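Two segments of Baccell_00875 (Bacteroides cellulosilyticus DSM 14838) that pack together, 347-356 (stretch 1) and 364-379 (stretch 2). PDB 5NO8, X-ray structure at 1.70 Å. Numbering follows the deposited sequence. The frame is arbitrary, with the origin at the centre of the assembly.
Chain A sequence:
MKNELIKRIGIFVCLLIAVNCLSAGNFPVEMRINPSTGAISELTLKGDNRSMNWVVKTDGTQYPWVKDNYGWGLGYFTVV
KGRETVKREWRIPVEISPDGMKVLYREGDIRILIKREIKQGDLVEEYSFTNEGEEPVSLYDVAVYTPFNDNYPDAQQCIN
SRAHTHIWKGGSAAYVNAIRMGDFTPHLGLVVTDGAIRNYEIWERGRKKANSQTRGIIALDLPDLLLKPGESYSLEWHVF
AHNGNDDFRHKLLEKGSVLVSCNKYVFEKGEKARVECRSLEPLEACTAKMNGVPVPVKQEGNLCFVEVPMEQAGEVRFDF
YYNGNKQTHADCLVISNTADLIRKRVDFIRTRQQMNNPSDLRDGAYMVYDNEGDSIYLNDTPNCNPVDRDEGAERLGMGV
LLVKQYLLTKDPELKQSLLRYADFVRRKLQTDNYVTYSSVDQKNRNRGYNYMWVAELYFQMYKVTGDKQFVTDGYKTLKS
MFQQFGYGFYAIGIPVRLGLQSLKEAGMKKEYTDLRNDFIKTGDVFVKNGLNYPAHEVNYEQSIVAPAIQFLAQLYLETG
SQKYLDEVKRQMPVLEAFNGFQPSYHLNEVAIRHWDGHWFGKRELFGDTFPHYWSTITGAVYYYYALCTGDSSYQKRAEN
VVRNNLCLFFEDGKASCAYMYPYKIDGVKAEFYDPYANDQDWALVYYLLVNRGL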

# COMPACT_ATOMS: atom_id res chain seq x y z
N ASP A 347 -20.59 14.28 -7.48
CA ASP A 347 -21.85 14.18 -8.21
C ASP A 347 -22.29 12.75 -8.44
O ASP A 347 -23.46 12.46 -8.34
CB ASP A 347 -21.79 14.93 -9.54
CG ASP A 347 -21.71 16.46 -9.37
OD1 ASP A 347 -22.07 17.00 -8.29
OD2 ASP A 347 -21.31 17.14 -10.35
N PHE A 348 -21.35 11.85 -8.70
CA PHE A 348 -21.67 10.43 -8.85
C PHE A 348 -22.20 9.83 -7.56
O PHE A 348 -23.18 9.06 -7.59
CB PHE A 348 -20.45 9.64 -9.34
CG PHE A 348 -20.80 8.29 -9.90
CD1 PHE A 348 -20.97 7.20 -9.05
CD2 PHE A 348 -20.92 8.09 -11.26
CE1 PHE A 348 -21.31 5.95 -9.54
CE2 PHE A 348 -21.25 6.83 -11.77
CZ PHE A 348 -21.46 5.77 -10.91
N ILE A 349 -21.56 10.16 -6.43
CA ILE A 349 -21.99 9.65 -5.13
C ILE A 349 -23.45 10.07 -4.88
O ILE A 349 -24.32 9.24 -4.59
CB ILE A 349 -21.10 10.13 -4.00
CG1 ILE A 349 -19.72 9.45 -4.09
CG2 ILE A 349 -21.74 9.80 -2.64
CD1 ILE A 349 -18.65 10.10 -3.27
N ARG A 350 -23.71 11.36 -5.07
CA ARG A 350 -25.06 11.87 -4.86
C ARG A 350 -26.08 11.28 -5.82
O ARG A 350 -27.16 10.85 -5.39
CB ARG A 350 -25.09 13.41 -4.95
CG ARG A 350 -26.46 14.00 -4.63
CD ARG A 350 -26.46 15.50 -4.69
NE ARG A 350 -26.21 16.04 -6.03
CZ ARG A 350 -27.08 16.06 -7.04
NH1 ARG A 350 -28.31 15.54 -6.95
NH2 ARG A 350 -26.72 16.61 -8.19
N THR A 351 -25.78 11.25 -7.10
CA THR A 351 -26.77 10.86 -8.11
C THR A 351 -26.94 9.36 -8.36
O THR A 351 -27.93 8.96 -8.93
CB THR A 351 -26.52 11.56 -9.45
OG1 THR A 351 -25.28 11.14 -10.03
CG2 THR A 351 -26.56 13.07 -9.26
N ARG A 352 -25.96 8.55 -7.95
CA ARG A 352 -25.96 7.10 -8.21
C ARG A 352 -25.80 6.25 -6.96
O ARG A 352 -26.26 5.11 -6.96
CB ARG A 352 -24.84 6.72 -9.21
CG ARG A 352 -24.87 7.42 -10.56
CD ARG A 352 -26.14 7.13 -11.34
NE ARG A 352 -26.23 5.77 -11.87
CZ ARG A 352 -26.95 4.74 -11.37
NH1 ARG A 352 -27.68 4.84 -10.26
NH2 ARG A 352 -26.93 3.57 -12.00
N GLN A 353 -25.15 6.75 -5.91
CA GLN A 353 -24.83 5.90 -4.76
C GLN A 353 -25.63 6.22 -3.50
O GLN A 353 -25.39 5.61 -2.47
CB GLN A 353 -23.32 5.90 -4.47
CG GLN A 353 -22.47 5.51 -5.68
CD GLN A 353 -21.04 5.10 -5.35
OE1 GLN A 353 -20.14 5.32 -6.17
NE2 GLN A 353 -20.83 4.44 -4.19
N GLN A 354 -26.56 7.17 -3.56
CA GLN A 354 -27.47 7.41 -2.43
C GLN A 354 -28.79 6.67 -2.68
O GLN A 354 -29.41 6.83 -3.72
CB GLN A 354 -27.71 8.91 -2.18
CG GLN A 354 -28.47 9.18 -0.86
CD GLN A 354 -28.48 10.63 -0.43
OE1 GLN A 354 -28.40 10.95 0.78
NE2 GLN A 354 -28.49 11.52 -1.41
N MET A 355 -29.20 5.85 -1.71
CA MET A 355 -30.51 5.19 -1.76
C MET A 355 -31.60 6.27 -1.72
O MET A 355 -31.68 7.02 -0.75
CB MET A 355 -30.66 4.27 -0.54
CG MET A 355 -32.01 3.53 -0.45
SD MET A 355 -32.38 2.53 -1.89
CE MET A 355 -31.26 1.15 -1.64
N ASN A 356 -32.40 6.35 -2.77
CA ASN A 356 -33.52 7.28 -2.87
C ASN A 356 -34.79 6.46 -3.11
O ASN A 356 -35.18 6.20 -4.23
CB ASN A 356 -33.28 8.31 -3.99
CG ASN A 356 -32.06 9.20 -3.72
OD1 ASN A 356 -31.71 9.48 -2.57
ND2 ASN A 356 -31.42 9.64 -4.79
N GLY A 364 -31.65 7.41 2.06
CA GLY A 364 -30.68 8.41 2.46
C GLY A 364 -29.24 7.92 2.56
O GLY A 364 -28.33 8.75 2.62
N ALA A 365 -29.03 6.59 2.62
CA ALA A 365 -27.70 6.03 2.84
C ALA A 365 -26.85 6.17 1.58
O ALA A 365 -27.35 5.96 0.49
CB ALA A 365 -27.79 4.55 3.21
N TYR A 366 -25.57 6.46 1.76
CA TYR A 366 -24.59 6.33 0.65
C TYR A 366 -24.06 4.90 0.70
O TYR A 366 -23.60 4.44 1.76
CB TYR A 366 -23.44 7.31 0.82
CG TYR A 366 -23.87 8.77 0.83
CD1 TYR A 366 -24.55 9.33 -0.27
CD2 TYR A 366 -23.62 9.58 1.92
CE1 TYR A 366 -24.96 10.66 -0.26
CE2 TYR A 366 -24.02 10.91 1.93
CZ TYR A 366 -24.70 11.44 0.85
OH TYR A 366 -25.08 12.77 0.92
N MET A 367 -24.13 4.21 -0.43
CA MET A 367 -23.98 2.76 -0.47
C MET A 367 -22.92 2.28 -1.45
O MET A 367 -22.52 2.99 -2.35
CB MET A 367 -25.33 2.16 -0.78
CG MET A 367 -26.24 2.37 0.42
SD MET A 367 -27.85 1.67 0.17
CE MET A 367 -27.42 -0.07 0.08
N VAL A 368 -22.49 1.05 -1.23
CA VAL A 368 -21.61 0.34 -2.15
C VAL A 368 -22.24 0.30 -3.51
O VAL A 368 -23.46 0.11 -3.63
CB VAL A 368 -21.31 -1.09 -1.63
CG1 VAL A 368 -20.47 -1.89 -2.63
CG2 VAL A 368 -20.61 -1.02 -0.30
N TYR A 369 -21.43 0.45 -4.55
CA TYR A 369 -21.92 0.49 -5.91
C TYR A 369 -21.13 -0.45 -6.78
O TYR A 369 -19.90 -0.51 -6.67
CB TYR A 369 -21.78 1.92 -6.46
CG TYR A 369 -22.48 2.19 -7.77
CD1 TYR A 369 -23.82 2.57 -7.80
CD2 TYR A 369 -21.80 2.12 -8.99
CE1 TYR A 369 -24.46 2.85 -8.99
CE2 TYR A 369 -22.44 2.38 -10.19
CZ TYR A 369 -23.77 2.75 -10.18
OH TYR A 369 -24.41 3.04 -11.35
N ASP A 370 -21.84 -1.17 -7.65
CA ASP A 370 -21.23 -2.11 -8.57
C ASP A 370 -21.04 -1.44 -9.90
O ASP A 370 -22.03 -1.19 -10.62
CB ASP A 370 -22.11 -3.36 -8.70
CG ASP A 370 -21.45 -4.46 -9.55
OD1 ASP A 370 -20.56 -4.19 -10.38
OD2 ASP A 370 -21.83 -5.63 -9.38
N ASN A 371 -19.79 -1.14 -10.24
CA ASN A 371 -19.49 -0.43 -11.50
C ASN A 371 -19.69 -1.27 -12.75
O ASN A 371 -19.91 -0.70 -13.81
CB ASN A 371 -18.09 0.16 -11.49
CG ASN A 371 -17.94 1.24 -10.44
OD1 ASN A 371 -16.95 1.29 -9.72
ND2 ASN A 371 -18.92 2.11 -10.35
N GLU A 372 -19.63 -2.60 -12.64
CA GLU A 372 -19.96 -3.47 -13.78
C GLU A 372 -21.46 -3.51 -14.08
O GLU A 372 -21.86 -3.47 -15.24
CB GLU A 372 -19.43 -4.89 -13.56
CG GLU A 372 -17.92 -4.94 -13.56
CD GLU A 372 -17.33 -6.32 -13.21
OE1 GLU A 372 -17.92 -7.09 -12.40
OE2 GLU A 372 -16.22 -6.61 -13.73
N GLY A 373 -22.28 -3.58 -13.04
CA GLY A 373 -23.74 -3.62 -13.17
C GLY A 373 -24.39 -2.25 -13.24
O GLY A 373 -25.58 -2.16 -13.56
N ASP A 374 -23.64 -1.19 -12.93
CA ASP A 374 -24.18 0.17 -12.84
C ASP A 374 -25.39 0.23 -11.88
O ASP A 374 -26.47 0.72 -12.25
CB ASP A 374 -24.52 0.73 -14.24
CG ASP A 374 -23.28 0.98 -15.08
OD1 ASP A 374 -22.39 1.72 -14.64
OD2 ASP A 374 -23.20 0.44 -16.19
N SER A 375 -25.20 -0.29 -10.67
CA SER A 375 -26.27 -0.35 -9.67
C SER A 375 -25.71 -0.37 -8.28
O SER A 375 -24.62 -0.89 -8.05
CB SER A 375 -27.15 -1.59 -9.89
OG SER A 375 -26.36 -2.76 -9.88
N ILE A 376 -26.46 0.20 -7.34
CA ILE A 376 -26.17 0.07 -5.92
C ILE A 376 -26.16 -1.43 -5.55
O ILE A 376 -27.00 -2.20 -6.03
CB ILE A 376 -27.18 0.84 -5.04
CG1 ILE A 376 -26.88 2.34 -5.11
CG2 ILE A 376 -27.07 0.45 -3.57
CD1 ILE A 376 -27.97 3.23 -4.58
N TYR A 377 -25.16 -1.83 -4.75
CA TYR A 377 -25.09 -3.19 -4.22
C TYR A 377 -25.88 -3.27 -2.92
O TYR A 377 -25.56 -2.63 -1.92
CB TYR A 377 -23.64 -3.63 -3.97
CG TYR A 377 -23.56 -5.06 -3.48
CD1 TYR A 377 -23.96 -6.12 -4.29
CD2 TYR A 377 -23.11 -5.35 -2.18
CE1 TYR A 377 -23.91 -7.44 -3.82
CE2 TYR A 377 -23.05 -6.66 -1.71
CZ TYR A 377 -23.44 -7.71 -2.54
OH TYR A 377 -23.38 -9.01 -2.07
N LEU A 378 -26.93 -4.11 -2.95
CA LEU A 378 -27.90 -4.17 -1.86
C LEU A 378 -27.56 -5.16 -0.74
O LEU A 378 -28.29 -5.23 0.27
CB LEU A 378 -29.28 -4.51 -2.44
CG LEU A 378 -29.83 -3.53 -3.48
CD1 LEU A 378 -31.16 -4.06 -4.04
CD2 LEU A 378 -30.00 -2.15 -2.86
N ASN A 379 -26.46 -5.90 -0.89
CA ASN A 379 -25.97 -6.81 0.16
C ASN A 379 -27.01 -7.89 0.46
O ASN A 379 -27.29 -8.22 1.61
CB ASN A 379 -25.60 -6.04 1.42
CG ASN A 379 -24.54 -6.74 2.24
OD1 ASN A 379 -23.82 -7.61 1.74
ND2 ASN A 379 -24.43 -6.35 3.48

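A helix that runs out into an extended segment can dock in two ways at once, by side chains from its last turn and by backbone pairing beyond it. The contact between 347-356 and 364-379 of Baccell_00875, which buries 763 Å² counting both sides, illustrates the principle.

The helical part contributes side chains. F348, with chi1 in the t well, brings the end of its ring to Y369, with CZ 3.6 Å from CE2 of that tyrosine. The edge of F348 meets the face of Y369, the planes standing at 88° and the centroids 5.2 Å apart, an arrangement that sets the slightly positive ring hydrogens against a π cloud. The next residue, I349, points toward stretch 2 and lays CG2 3.7 Å from CD1 of Y366, a buried branched aliphatic against an aromatic ring. R350 turns away, and T351 is out of reach, its OG1 instead bonding back to the carbonyl O of D347.

R352 folds its side chain through three m rotamers, bringing its guanidinium to Y369 OH and the carbonyl O of D374. Its NH2 lies 2.7 Å from Y369 OH, which sits over one face of the guanidinium; the angle is too poor for a hydrogen bond. The same NH2 is 2.9 Å from the carbonyl O of D374, near the guanidinium plane.

From Q353 on, backbone pairing joins the side-chain contacts. Q353 O accepts a hydrogen bond from M367 N at 2.8 Å, and its side chain returns the favour, NE2 donating to M367 O at 2.9 Å. One glutamine thus serves both polar groups of the M367 backbone, valuable where both residues are buried. The aliphatic part of Y369 packs here too, its CB 3.4 Å from Q353 CD.

Q354 and Y366 form a single beta bridge, their CA atoms 4.4 Å apart. It is flanked by the Q353 bond and by M355 N, which donates to A365 O at 2.9 Å. Two CA-H...O contacts fill in between: Y366 CA to Q353 O and Q354 CA to A365 O, both 3.3 Å.

M355 closes the pairing and has more of its surface covered by the other stretch than any other residue of stretch 1. Its O accepts from G364 N at 2.8 Å, while its flexible side chain brings CE 3.9 Å from M367 SD and 3.7 Å from L378 CD2. G364 adopts a positive phi of 98°, where a CB would jam against the preceding carbonyl O. N356, pointing away, ends the stretch at the surface.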